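Local coordinates for protein putative carboxymuconolactone decarboxylase (PDB 2QEU) that is of unproven function but belongs to the AhpD-like carboxymuconolactone decarboxylase family and may have peroxiredoxin activity, at residues Ser23-Leu28 with Ile85-Arg90; Gln34-Glu37 with Thr42-Ala45; Met53-Ser56 with Gly60-Leu63; Leu65-Leu70 with Val99-Glu104; Ala91-Gly96 with Thr127-Phe132. All coordinates share one frame; numbering follows the deposited sequence.

In the fold
In this all-helical hexamer, contact 1 is centred nearest the middle of its chain, about 5 Å from the chain's centre. Contact 4 supplies His69, whose ring bridges both sides of contact 1: its NE2 is 2.7 Å from Asp24 OD1 and its ND1 2.8 Å from His88 ND1. Citrate and acetate, probably from the crystallisation liquor, lie at His88 and Met25 and may mark a pocket. Contact 5 shares helix 82-94 with contact 1 and is centred about 9 Å from contact 4. Contact 3 joins contact 4 through Lys68, and both touch the fourth subunit. Contact 2 is distant from contact 4, about 28 Å between centres, but touches contact 1, Leu28 CD1 to Phe43 CE1 at 3.9 Å.

Contact 1. Residues Ser23-Leu28 with Ile85-Arg90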
# COMPACT_ATOMS: atom_id res chain seq x y z
N SER B 23 -12.92 -22.83 -17.55
CA SER B 23 -12.26 -23.91 -16.84
C SER B 23 -11.73 -23.44 -15.50
O SER B 23 -12.01 -24.02 -14.44
CB SER B 23 -11.10 -24.43 -17.68
OG SER B 23 -10.41 -25.47 -17.02
N ASP B 24 -11.00 -22.33 -15.55
CA ASP B 24 -10.32 -21.85 -14.37
C ASP B 24 -11.24 -21.16 -13.39
O ASP B 24 -11.14 -21.41 -12.16
CB ASP B 24 -9.22 -20.87 -14.76
CG ASP B 24 -8.32 -20.56 -13.59
OD1 ASP B 24 -7.71 -21.54 -13.05
OD2 ASP B 24 -8.29 -19.37 -13.23
N MSE B 25 -12.13 -20.32 -13.94
CA MSE B 25 -12.96 -19.40 -13.15
C MSE B 25 -14.47 -19.57 -13.24
O MSE B 25 -15.22 -18.88 -12.53
CB MSE B 25 -12.60 -17.93 -13.51
CG MSE B 25 -11.14 -17.59 -13.28
SE MSE B 25 -10.77 -17.30 -11.36
CE MSE B 25 -11.31 -15.42 -11.23
N GLY B 26 -14.95 -20.48 -14.10
CA GLY B 26 -16.38 -20.60 -14.32
C GLY B 26 -16.98 -19.44 -15.09
O GLY B 26 -18.20 -19.25 -15.06
N GLY B 27 -16.16 -18.69 -15.83
CA GLY B 27 -16.60 -17.51 -16.58
C GLY B 27 -15.62 -16.32 -16.48
O GLY B 27 -14.60 -16.38 -15.77
N LEU B 28 -15.92 -15.26 -17.25
CA LEU B 28 -15.07 -14.07 -17.33
C LEU B 28 -15.55 -12.98 -16.37
O LEU B 28 -16.65 -12.45 -16.51
CB LEU B 28 -15.04 -13.54 -18.77
CG LEU B 28 -14.00 -12.48 -19.12
CD1 LEU B 28 -12.61 -13.04 -18.89
CD2 LEU B 28 -14.16 -11.96 -20.54
N ILE B 85 -11.74 -12.07 -4.64
CA ILE B 85 -11.49 -13.01 -3.54
C ILE B 85 -12.52 -14.16 -3.58
O ILE B 85 -12.17 -15.34 -3.43
CB ILE B 85 -11.40 -12.36 -2.12
CG1 ILE B 85 -10.54 -13.26 -1.23
CG2 ILE B 85 -12.81 -12.16 -1.48
CD1 ILE B 85 -10.30 -12.74 0.11
N VAL B 86 -13.80 -13.85 -3.87
CA VAL B 86 -14.80 -14.88 -3.95
C VAL B 86 -14.56 -15.70 -5.23
O VAL B 86 -14.60 -16.91 -5.18
CB VAL B 86 -16.21 -14.26 -3.93
CG1 VAL B 86 -17.28 -15.27 -4.38
CG2 VAL B 86 -16.48 -13.69 -2.55
N ASN B 87 -14.27 -15.05 -6.37
CA ASN B 87 -13.97 -15.81 -7.59
C ASN B 87 -12.82 -16.83 -7.43
O ASN B 87 -12.92 -17.96 -7.92
CB ASN B 87 -13.73 -14.88 -8.80
CG ASN B 87 -15.01 -14.17 -9.26
OD1 ASN B 87 -16.12 -14.66 -9.02
ND2 ASN B 87 -14.86 -13.03 -9.93
N HIS B 88 -11.73 -16.41 -6.78
CA HIS B 88 -10.61 -17.32 -6.54
C HIS B 88 -10.89 -18.37 -5.46
O HIS B 88 -10.36 -19.51 -5.51
CB HIS B 88 -9.32 -16.53 -6.28
CG HIS B 88 -8.78 -15.87 -7.51
ND1 HIS B 88 -8.20 -16.58 -8.53
CD2 HIS B 88 -8.76 -14.57 -7.90
CE1 HIS B 88 -7.85 -15.76 -9.50
NE2 HIS B 88 -8.20 -14.53 -9.15
N THR B 89 -11.73 -18.04 -4.47
CA THR B 89 -12.16 -19.04 -3.48
C THR B 89 -12.95 -20.15 -4.19
O THR B 89 -12.70 -21.34 -4.00
CB THR B 89 -12.98 -18.44 -2.33
OG1 THR B 89 -12.14 -17.54 -1.63
CG2 THR B 89 -13.50 -19.54 -1.35
N ARG B 90 -13.94 -19.74 -4.98
CA ARG B 90 -14.72 -20.65 -5.81
C ARG B 90 -13.79 -21.54 -6.66
O ARG B 90 -13.90 -22.76 -6.64
CB ARG B 90 -15.71 -19.86 -6.68
CG ARG B 90 -16.73 -20.71 -7.42
CD ARG B 90 -17.61 -19.87 -8.36
NE ARG B 90 -18.39 -18.84 -7.67
CZ ARG B 90 -18.20 -17.52 -7.77
NH1 ARG B 90 -17.26 -17.02 -8.57
NH2 ARG B 90 -18.98 -16.67 -7.10
O HOH W 1 -14.72 -18.63 -9.94
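Met25, present as selenomethionine, lays its terminal methyl over one face of the His88 imidazole. CE stands 4.0 Å from the His88 ring centroid and only 19° off the ring normal, a CH-pi contact, although displaced toward the rim on the NE2 side. The selenium follows obliquely, with Met25 SE 3.8 Å from His88 CE1. The same methyl also touches Asn87, CE to CB at 3.5 Å, so it sits in the notch between two consecutive side chains of helix 82-94. Bends at both chi2 (-78°) and chi3 of Met25 fold the chain back to make this possible.

In the next layer, a water joins the backbones. It donates to Met25 O at 2.6 Å and to Asn87 O at 2.8 Å. Gly26, with positive phi, ends helix 10-25 just where Met25 O turns to this water. In the conformer given, Arg90 NH1 donates to Asn87 OD1 at 2.7 Å and weakly to the water; the arm has a second conformer, so this hold is partial.

Both ring nitrogens of His88, beneath the Met25 side chain, have other polar partners: ND1 with His69, NE2 with a bound citrate, a probable crystallisation component. His69 also bonds Asp24, whose other carboxylate oxygen forms a salt bridge with Arg50.

Direct contact is therefore apolar and dispersive. No direct hydrogen bond joins the segments; one water links their backbones, and His69 links the side chains of Asp24 and His88. The His69 bond and the methyl on its face hold the imidazole.

Contact 2. Residues Gln34-Glu37 with Thr42-Ala45; sequences QLAE and TFDA
Phe43 packs directly against the backbone and methyl of Ala36, and its side chain can be traced outward. At the root, Phe43 CB sits 3.7 Å from Ala36 CA and close to Ala36 N, which places the start of the side chain on the helix backbone. One step on, CG is 3.8 Å from Ala36 CB. The ring carbon CD2 meets the same methyl at 3.8 Å, and CD1 and CE2 are each 4.1 Å from Ala36 CB. The far edge, at CE1, packs on Leu28. The ring thus presents a face to Ala36 CB, which stands 3.8 Å from the Phe43 centroid and 15° off the normal, a CH-pi contact.

With CG anti to the Phe43 backbone N (chi1 169°), the ring extends beside Ala36 toward Ile13 and Leu14 of helix 10-25. Leu35 takes the other approach: its CD2 lies near the ring plane at the edge and reaches Phe43 CA at 3.7 Å. That CD2 also touches the methyl of Thr42, CG2, at 4.0 Å. Beyond Leu35 and Thr42 the packing passes to Trp118 and Leu107 of the second subunit.

The nearest backbone pair, Ala36 and Phe43, has its CA atoms only 5.2 Å apart. So close an approach fits the small alanine, and the arrangement is that of two consecutive helices, 30-38 and 40-53, folded together across a very short connection in an all-alpha subunit.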
# COMPACT_ATOMS: atom_id res chain seq x y z
N GLN B 34 -14.91 -5.79 -19.47
CA GLN B 34 -14.69 -4.38 -19.81
C GLN B 34 -13.32 -4.20 -20.46
O GLN B 34 -13.21 -3.49 -21.45
CB GLN B 34 -14.85 -3.43 -18.58
CG GLN B 34 -15.58 -2.10 -18.93
CD GLN B 34 -15.42 -0.97 -17.88
OE1 GLN B 34 -15.47 -1.21 -16.68
NE2 GLN B 34 -15.29 0.27 -18.35
N LEU B 35 -12.29 -4.84 -19.91
CA LEU B 35 -10.93 -4.78 -20.48
C LEU B 35 -10.96 -5.30 -21.93
O LEU B 35 -10.34 -4.73 -22.80
CB LEU B 35 -9.94 -5.63 -19.72
CG LEU B 35 -8.45 -5.37 -20.09
CD1 LEU B 35 -8.00 -4.00 -19.56
CD2 LEU B 35 -7.56 -6.51 -19.55
N ALA B 36 -11.67 -6.41 -22.15
CA ALA B 36 -11.79 -6.97 -23.50
C ALA B 36 -12.42 -5.97 -24.45
O ALA B 36 -11.98 -5.81 -25.59
CB ALA B 36 -12.59 -8.27 -23.49
N GLU B 37 -13.45 -5.27 -23.97
CA GLU B 37 -14.12 -4.27 -24.80
C GLU B 37 -13.22 -3.11 -25.19
O GLU B 37 -13.12 -2.76 -26.37
CB GLU B 37 -15.37 -3.75 -24.08
CG GLU B 37 -16.06 -2.61 -24.81
CD GLU B 37 -17.44 -2.28 -24.25
OE1 GLU B 37 -17.70 -2.60 -23.04
OE2 GLU B 37 -18.24 -1.70 -25.03
N THR B 42 -4.55 -5.65 -24.93
CA THR B 42 -4.13 -5.85 -23.52
C THR B 42 -4.80 -7.06 -22.90
O THR B 42 -4.14 -7.87 -22.25
CB THR B 42 -4.30 -4.57 -22.64
OG1 THR B 42 -3.27 -3.64 -23.00
CG2 THR B 42 -4.22 -4.89 -21.11
N PHE B 43 -6.10 -7.23 -23.14
CA PHE B 43 -6.82 -8.37 -22.63
C PHE B 43 -6.21 -9.67 -23.19
O PHE B 43 -6.05 -10.62 -22.44
CB PHE B 43 -8.32 -8.27 -22.98
CG PHE B 43 -9.11 -9.54 -22.70
CD1 PHE B 43 -9.47 -9.89 -21.41
CD2 PHE B 43 -9.49 -10.37 -23.75
CE1 PHE B 43 -10.16 -11.05 -21.15
CE2 PHE B 43 -10.18 -11.54 -23.50
CZ PHE B 43 -10.52 -11.89 -22.21
N ASP B 44 -5.84 -9.69 -24.47
CA ASP B 44 -5.27 -10.90 -25.10
C ASP B 44 -3.93 -11.26 -24.44
O ASP B 44 -3.77 -12.38 -23.99
CB ASP B 44 -5.11 -10.73 -26.63
CG ASP B 44 -4.64 -12.01 -27.32
OD1 ASP B 44 -5.07 -13.14 -26.97
OD2 ASP B 44 -3.84 -11.86 -28.26
N ALA B 45 -3.01 -10.30 -24.32
CA ALA B 45 -1.68 -10.56 -23.74
C ALA B 45 -1.78 -10.98 -22.28
O ALA B 45 -1.19 -11.96 -21.86
CB ALA B 45 -0.77 -9.36 -23.89

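Contact 3. Residues Met53-Ser56 with Gly60-Leu63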
# COMPACT_ATOMS: atom_id res chain seq x y z
N MSE B 53 0.32 -18.89 -16.14
CA MSE B 53 0.48 -18.83 -14.69
C MSE B 53 -0.44 -19.79 -13.94
O MSE B 53 -0.03 -20.37 -12.94
CB MSE B 53 0.23 -17.44 -14.19
CG MSE B 53 1.37 -16.48 -14.49
SE MSE B 53 0.80 -14.72 -13.88
CE MSE B 53 2.42 -13.75 -14.15
N LEU B 54 -1.63 -20.03 -14.48
CA LEU B 54 -2.64 -20.84 -13.82
C LEU B 54 -2.79 -22.23 -14.50
O LEU B 54 -3.78 -22.96 -14.31
CB LEU B 54 -3.96 -20.05 -13.78
CG LEU B 54 -3.98 -19.00 -12.70
CD1 LEU B 54 -5.17 -18.01 -12.83
CD2 LEU B 54 -3.97 -19.65 -11.31
N LYS B 55 -1.77 -22.61 -15.26
CA LYS B 55 -1.67 -23.96 -15.81
C LYS B 55 -1.94 -25.01 -14.72
O LYS B 55 -1.49 -24.90 -13.57
CB LYS B 55 -0.26 -24.13 -16.41
CG LYS B 55 -0.07 -25.35 -17.20
CD LYS B 55 0.89 -25.11 -18.37
CE LYS B 55 2.33 -24.89 -17.92
NZ LYS B 55 3.07 -24.13 -18.98
N SER B 56 -2.71 -26.03 -15.08
CA SER B 56 -2.97 -27.16 -14.18
C SER B 56 -1.80 -28.14 -14.14
O SER B 56 -0.91 -28.13 -14.98
CB SER B 56 -4.20 -27.93 -14.65
OG SER B 56 -3.93 -28.50 -15.89
N GLY B 60 1.06 -29.89 -16.80
CA GLY B 60 2.47 -29.83 -16.48
C GLY B 60 2.90 -28.87 -15.37
O GLY B 60 4.10 -28.69 -15.14
N ALA B 61 1.94 -28.26 -14.67
CA ALA B 61 2.28 -27.34 -13.57
C ALA B 61 2.80 -28.16 -12.39
O ALA B 61 2.37 -29.32 -12.22
CB ALA B 61 1.07 -26.58 -13.13
N LYS B 62 3.70 -27.59 -11.60
CA LYS B 62 4.17 -28.24 -10.38
C LYS B 62 3.36 -27.90 -9.13
O LYS B 62 3.19 -28.74 -8.26
CB LYS B 62 5.66 -27.98 -10.16
CG LYS B 62 6.54 -28.44 -11.34
CD LYS B 62 6.53 -29.92 -11.50
CE LYS B 62 7.33 -30.37 -12.73
NZ LYS B 62 6.80 -29.80 -14.00
N LEU B 63 2.86 -26.67 -9.02
CA LEU B 63 2.09 -26.23 -7.85
C LEU B 63 0.62 -26.54 -8.13
O LEU B 63 0.11 -26.13 -9.14
CB LEU B 63 2.29 -24.72 -7.67
CG LEU B 63 1.69 -24.02 -6.43
CD1 LEU B 63 2.25 -24.59 -5.18
CD2 LEU B 63 1.91 -22.50 -6.53
O HOH W 2 -1.98 -26.03 -11.22
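The flat groups that meet between Ser56 and Ala61 are peptide units. The Ser56 carbonyl accepts from Ala61 N at 2.9 Å, and the donor is tilted 33° from the carbonyl plane. Gly60 N comes within 3.2 Å of the same Ser56 O, but its angle is too poor for a bond. A bond from residue i+5 back to the carbonyl of residue i closes a pi-turn, in which Gly60, the last residue before the donor, has positive phi (103°).

Ala61 CB points toward the Lys55-Ser56 backbone and is pressed close to two carbonyl oxygens, lying 3.1 Å from Lys55 O and as near to Ser56 O. Lys55 O is well gripped: water 2 donates to it at 2.7 Å and also to Leu63 O, tying the two sides together, and Lys68 NZ bonds it as well. The ammonium of Lys55 itself turns outward to a salt bridge with Glu41 of the third subunit.

Glu104 of the fourth subunit accepts from the backbone N of Lys62 and of Leu63. The turn thus connects helix 40-53 to helix 65-79, with Lys68 of the latter reaching back to the carbonyls of Met53 and Lys55.

Contact 4. Residues Leu65-Leu70 with Val99-Glu104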
# COMPACT_ATOMS: atom_id res chain seq x y z
N LEU B 65 -3.27 -26.55 -8.59
CA LEU B 65 -4.16 -25.43 -8.95
C LEU B 65 -4.90 -24.87 -7.74
O LEU B 65 -5.09 -23.66 -7.63
CB LEU B 65 -5.18 -25.86 -9.99
CG LEU B 65 -6.06 -24.81 -10.68
CD1 LEU B 65 -5.22 -23.64 -11.24
CD2 LEU B 65 -6.91 -25.48 -11.77
N LYS B 66 -5.35 -25.75 -6.85
CA LYS B 66 -6.01 -25.29 -5.64
C LYS B 66 -5.15 -24.32 -4.81
O LYS B 66 -5.66 -23.33 -4.23
CB LYS B 66 -6.46 -26.46 -4.78
CG LYS B 66 -5.36 -27.40 -4.32
CD LYS B 66 -6.06 -28.61 -3.60
CE LYS B 66 -5.06 -29.66 -3.19
NZ LYS B 66 -5.68 -30.90 -2.65
N TYR B 67 -3.85 -24.60 -4.75
CA TYR B 67 -2.92 -23.73 -4.02
C TYR B 67 -2.55 -22.44 -4.77
O TYR B 67 -2.34 -21.38 -4.15
CB TYR B 67 -1.68 -24.51 -3.57
CG TYR B 67 -2.05 -25.63 -2.62
CD1 TYR B 67 -2.95 -25.43 -1.56
CD2 TYR B 67 -1.56 -26.91 -2.80
CE1 TYR B 67 -3.34 -26.49 -0.72
CE2 TYR B 67 -1.92 -27.95 -1.97
CZ TYR B 67 -2.80 -27.76 -0.94
OH TYR B 67 -3.15 -28.84 -0.15
N LYS B 68 -2.52 -22.52 -6.11
CA LYS B 68 -2.39 -21.34 -6.94
C LYS B 68 -3.52 -20.36 -6.63
O LYS B 68 -3.29 -19.18 -6.37
CB LYS B 68 -2.40 -21.68 -8.41
CG LYS B 68 -1.18 -22.47 -8.87
CD LYS B 68 -1.06 -22.48 -10.42
CE LYS B 68 0.23 -23.13 -10.82
NZ LYS B 68 0.35 -23.23 -12.27
N HIS B 69 -4.75 -20.86 -6.66
CA HIS B 69 -5.88 -20.00 -6.32
C HIS B 69 -5.94 -19.57 -4.86
O HIS B 69 -6.36 -18.44 -4.59
CB HIS B 69 -7.18 -20.61 -6.77
CG HIS B 69 -7.40 -20.51 -8.24
ND1 HIS B 69 -7.78 -19.34 -8.86
CD2 HIS B 69 -7.29 -21.44 -9.21
CE1 HIS B 69 -7.90 -19.56 -10.16
NE2 HIS B 69 -7.62 -20.83 -10.40
N LEU B 70 -5.48 -20.41 -3.94
CA LEU B 70 -5.35 -19.96 -2.55
C LEU B 70 -4.39 -18.76 -2.45
O LEU B 70 -4.69 -17.81 -1.74
CB LEU B 70 -4.90 -21.10 -1.65
CG LEU B 70 -4.74 -20.72 -0.17
CD1 LEU B 70 -6.01 -20.18 0.42
CD2 LEU B 70 -4.24 -21.97 0.57
N VAL B 99 -12.28 -25.94 2.97
CA VAL B 99 -12.52 -24.74 3.77
C VAL B 99 -11.46 -24.59 4.89
O VAL B 99 -10.92 -23.51 5.12
CB VAL B 99 -13.98 -24.65 4.34
CG1 VAL B 99 -14.12 -23.36 5.23
CG2 VAL B 99 -15.00 -24.65 3.18
N ASP B 100 -11.11 -25.69 5.54
CA ASP B 100 -10.04 -25.61 6.55
C ASP B 100 -8.74 -25.05 6.00
O ASP B 100 -8.12 -24.23 6.67
CB ASP B 100 -9.76 -26.98 7.14
CG ASP B 100 -10.86 -27.48 8.05
OD1 ASP B 100 -11.68 -26.67 8.54
OD2 ASP B 100 -10.91 -28.71 8.26
N GLU B 101 -8.30 -25.51 4.82
CA GLU B 101 -7.08 -25.01 4.19
C GLU B 101 -7.22 -23.52 3.82
O GLU B 101 -6.28 -22.76 3.92
CB GLU B 101 -6.71 -25.78 2.92
CG GLU B 101 -6.26 -27.19 3.15
CD GLU B 101 -6.03 -27.94 1.84
OE1 GLU B 101 -6.93 -27.94 0.96
OE2 GLU B 101 -4.92 -28.46 1.69
N LEU B 102 -8.40 -23.15 3.36
CA LEU B 102 -8.68 -21.77 2.99
C LEU B 102 -8.42 -20.87 4.19
O LEU B 102 -7.72 -19.85 4.11
CB LEU B 102 -10.13 -21.62 2.54
CG LEU B 102 -10.58 -20.21 2.11
CD1 LEU B 102 -9.89 -19.83 0.76
CD2 LEU B 102 -12.11 -20.12 2.03
N ILE B 103 -9.02 -21.24 5.32
CA ILE B 103 -8.91 -20.47 6.54
C ILE B 103 -7.42 -20.40 6.95
O ILE B 103 -6.92 -19.35 7.31
CB ILE B 103 -9.82 -21.03 7.68
CG1 ILE B 103 -11.33 -20.89 7.34
CG2 ILE B 103 -9.51 -20.36 9.02
CD1 ILE B 103 -12.23 -21.72 8.25
N GLU B 104 -6.73 -21.55 6.95
CA GLU B 104 -5.32 -21.55 7.36
C GLU B 104 -4.48 -20.58 6.52
O GLU B 104 -3.63 -19.91 7.06
CB GLU B 104 -4.73 -22.97 7.34
CG GLU B 104 -5.31 -23.88 8.43
CD GLU B 104 -4.61 -25.25 8.53
OE1 GLU B 104 -3.49 -25.36 8.01
OE2 GLU B 104 -5.13 -26.18 9.21
O HOH W 3 -7.32 -30.01 -0.38
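Tyr67 and Glu101 are brought together by matching first torsions, each CG lying anti to its own carbonyl carbon (chi1 of Tyr67 -62°), and by a Glu101 chain that runs extended past CG (chi2 175°). The phenol then donates to the carboxylate, OH to OE2 at 2.6 Å. It meets OE2 on the syn side, somewhat out of the carboxylate plane. OE2 itself lies at the edge of the Tyr67 ring, near its plane, while ring and carboxylate stand almost perpendicular to each other.

The other carboxylate oxygen is engaged by water 3, among others; this water donates to Glu101 OE1 at 2.5 Å and accepts from Lys66 NZ at 2.9 Å. Direct pairing is absent, since Lys66 NZ and Glu101 OE1 remain 4.8 Å apart; the positive charge may nevertheless favour the ionised acid. Lys66 also lays its CG over the centre of one face of the Tyr67 ring.

Helices 65-79 and 99-113 of this all-alpha fold run in broadly the same direction here, their local axes 11.0 Å apart and crossing at -38°. Leu70 packs between them with both branches: CD1 meets Leu102 CD1 at 3.9 Å, and CD2 meets Glu101 O at 4.0 Å.

Across the subunit boundary, Tyr67 meets the ring of Tyr67 of the fourth subunit, and Leu70 packs on Ile71 of that subunit. On the inner side, Leu102 reaches Thr89 of helix 82-94.

Contact 5. Residues Ala91-Gly96 with Thr127-Phe132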
# COMPACT_ATOMS: atom_id res chain seq x y z
N ALA B 91 -12.87 -20.91 -7.39
CA ALA B 91 -11.91 -21.63 -8.23
C ALA B 91 -11.07 -22.63 -7.40
O ALA B 91 -10.94 -23.81 -7.77
CB ALA B 91 -11.00 -20.61 -8.97
N ALA B 92 -10.53 -22.17 -6.27
CA ALA B 92 -9.69 -23.03 -5.44
C ALA B 92 -10.47 -24.27 -5.00
O ALA B 92 -9.94 -25.39 -4.97
CB ALA B 92 -9.11 -22.25 -4.19
N MSE B 93 -11.73 -24.05 -4.59
CA MSE B 93 -12.54 -25.11 -4.01
C MSE B 93 -13.03 -26.05 -5.10
O MSE B 93 -13.09 -27.27 -4.90
CB MSE B 93 -13.70 -24.53 -3.21
CG MSE B 93 -13.22 -23.93 -1.89
SE MSE B 93 -14.58 -23.10 -0.84
CE MSE B 93 -15.72 -24.70 -0.46
N ASN B 94 -13.32 -25.49 -6.27
CA ASN B 94 -13.57 -26.32 -7.44
C ASN B 94 -12.39 -27.23 -7.75
O ASN B 94 -12.61 -28.37 -8.24
CB ASN B 94 -13.97 -25.46 -8.66
CG ASN B 94 -15.43 -25.04 -8.65
OD1 ASN B 94 -16.28 -25.74 -8.09
ND2 ASN B 94 -15.73 -23.93 -9.31
N ALA B 95 -11.17 -26.77 -7.50
CA ALA B 95 -9.96 -27.55 -7.73
C ALA B 95 -9.55 -28.41 -6.52
O ALA B 95 -8.49 -29.05 -6.51
CB ALA B 95 -8.80 -26.61 -8.20
N GLY B 96 -10.37 -28.43 -5.47
CA GLY B 96 -10.18 -29.35 -4.36
C GLY B 96 -9.76 -28.76 -3.04
O GLY B 96 -9.56 -29.47 -2.08
N THR B 127 -16.79 -16.62 4.67
CA THR B 127 -18.26 -16.55 4.67
C THR B 127 -18.85 -17.26 3.42
O THR B 127 -19.76 -18.11 3.51
CB THR B 127 -18.75 -15.12 4.70
OG1 THR B 127 -18.26 -14.50 5.89
CG2 THR B 127 -20.31 -15.06 4.67
N PHE B 128 -18.33 -16.89 2.26
CA PHE B 128 -18.66 -17.56 1.01
C PHE B 128 -18.36 -19.06 1.06
O PHE B 128 -19.22 -19.87 0.65
CB PHE B 128 -17.94 -16.90 -0.18
CG PHE B 128 -18.05 -17.68 -1.47
CD1 PHE B 128 -19.20 -17.63 -2.25
CD2 PHE B 128 -17.01 -18.49 -1.89
CE1 PHE B 128 -19.28 -18.36 -3.44
CE2 PHE B 128 -17.08 -19.20 -3.04
CZ PHE B 128 -18.23 -19.16 -3.81
N ALA B 129 -17.17 -19.42 1.53
CA ALA B 129 -16.66 -20.80 1.47
C ALA B 129 -17.57 -21.76 2.24
O ALA B 129 -17.83 -22.89 1.82
CB ALA B 129 -15.28 -20.85 2.04
N VAL B 130 -18.02 -21.31 3.40
CA VAL B 130 -18.90 -22.14 4.24
C VAL B 130 -20.19 -22.54 3.50
O VAL B 130 -20.61 -23.65 3.60
CB VAL B 130 -19.18 -21.44 5.61
CG1 VAL B 130 -20.38 -22.11 6.39
CG2 VAL B 130 -17.84 -21.40 6.44
N GLU B 131 -20.74 -21.62 2.72
CA GLU B 131 -21.91 -21.90 1.91
C GLU B 131 -21.53 -22.69 0.66
O GLU B 131 -22.22 -23.66 0.28
CB GLU B 131 -22.67 -20.62 1.57
CG GLU B 131 -23.12 -19.79 2.79
CD GLU B 131 -23.79 -20.60 3.90
OE1 GLU B 131 -24.72 -21.39 3.58
OE2 GLU B 131 -23.39 -20.44 5.09
N PHE B 132 -20.43 -22.33 0.03
CA PHE B 132 -20.02 -23.02 -1.20
C PHE B 132 -19.63 -24.49 -0.99
O PHE B 132 -19.84 -25.32 -1.87
CB PHE B 132 -18.89 -22.26 -1.91
CG PHE B 132 -18.63 -22.76 -3.32
CD1 PHE B 132 -19.63 -22.73 -4.27
CD2 PHE B 132 -17.40 -23.27 -3.67
CE1 PHE B 132 -19.38 -23.15 -5.54
CE2 PHE B 132 -17.14 -23.72 -4.93
CZ PHE B 132 -18.15 -23.69 -5.87
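Met93, a selenomethionine, makes the tight part of this contact by lying along Ala129 and Phe132. Its SE rests 3.7 Å from Ala129 CB. The bend at chi3 (64°) then directs the methyl onto the helix backbone, CE to Ala129 O at 3.6 Å, and sets Met93 CE 3.9 Å from Phe132 CD2, an oblique approach to the ring. The Met93 and Phe132 side chains run antiparallel alongside each other, so Met93 CB also reaches the ring, at its edge and in plane, 3.9 Å from Phe132 CE2. The selenium also approaches at the ring's edge: SE is 5.3 Å from the Phe132 centroid and 87° off the normal, an edge-on Met-aromatic contact. Val99 of helix 99-113 touches both Met93 and Ala129.

The looser side is Asn94, which is solvent-exposed. Its OD1 lies near the Phe132 plane, 3.6 Å from CZ, with the amide turned 73° against the ring. Just beyond it helix 82-94 ends in a Schellman motif at Gly96, whose N bonds back to Met93 O.

No hydrogen bond joins the two segments, so packing carries the interface. The geometry does suggest a weak electrostatic preference: selenium and an amide oxygen, both electron-rich, approach the rim of Phe132, where the C-H hydrogens are slightly positive, and neither lies over its pi face.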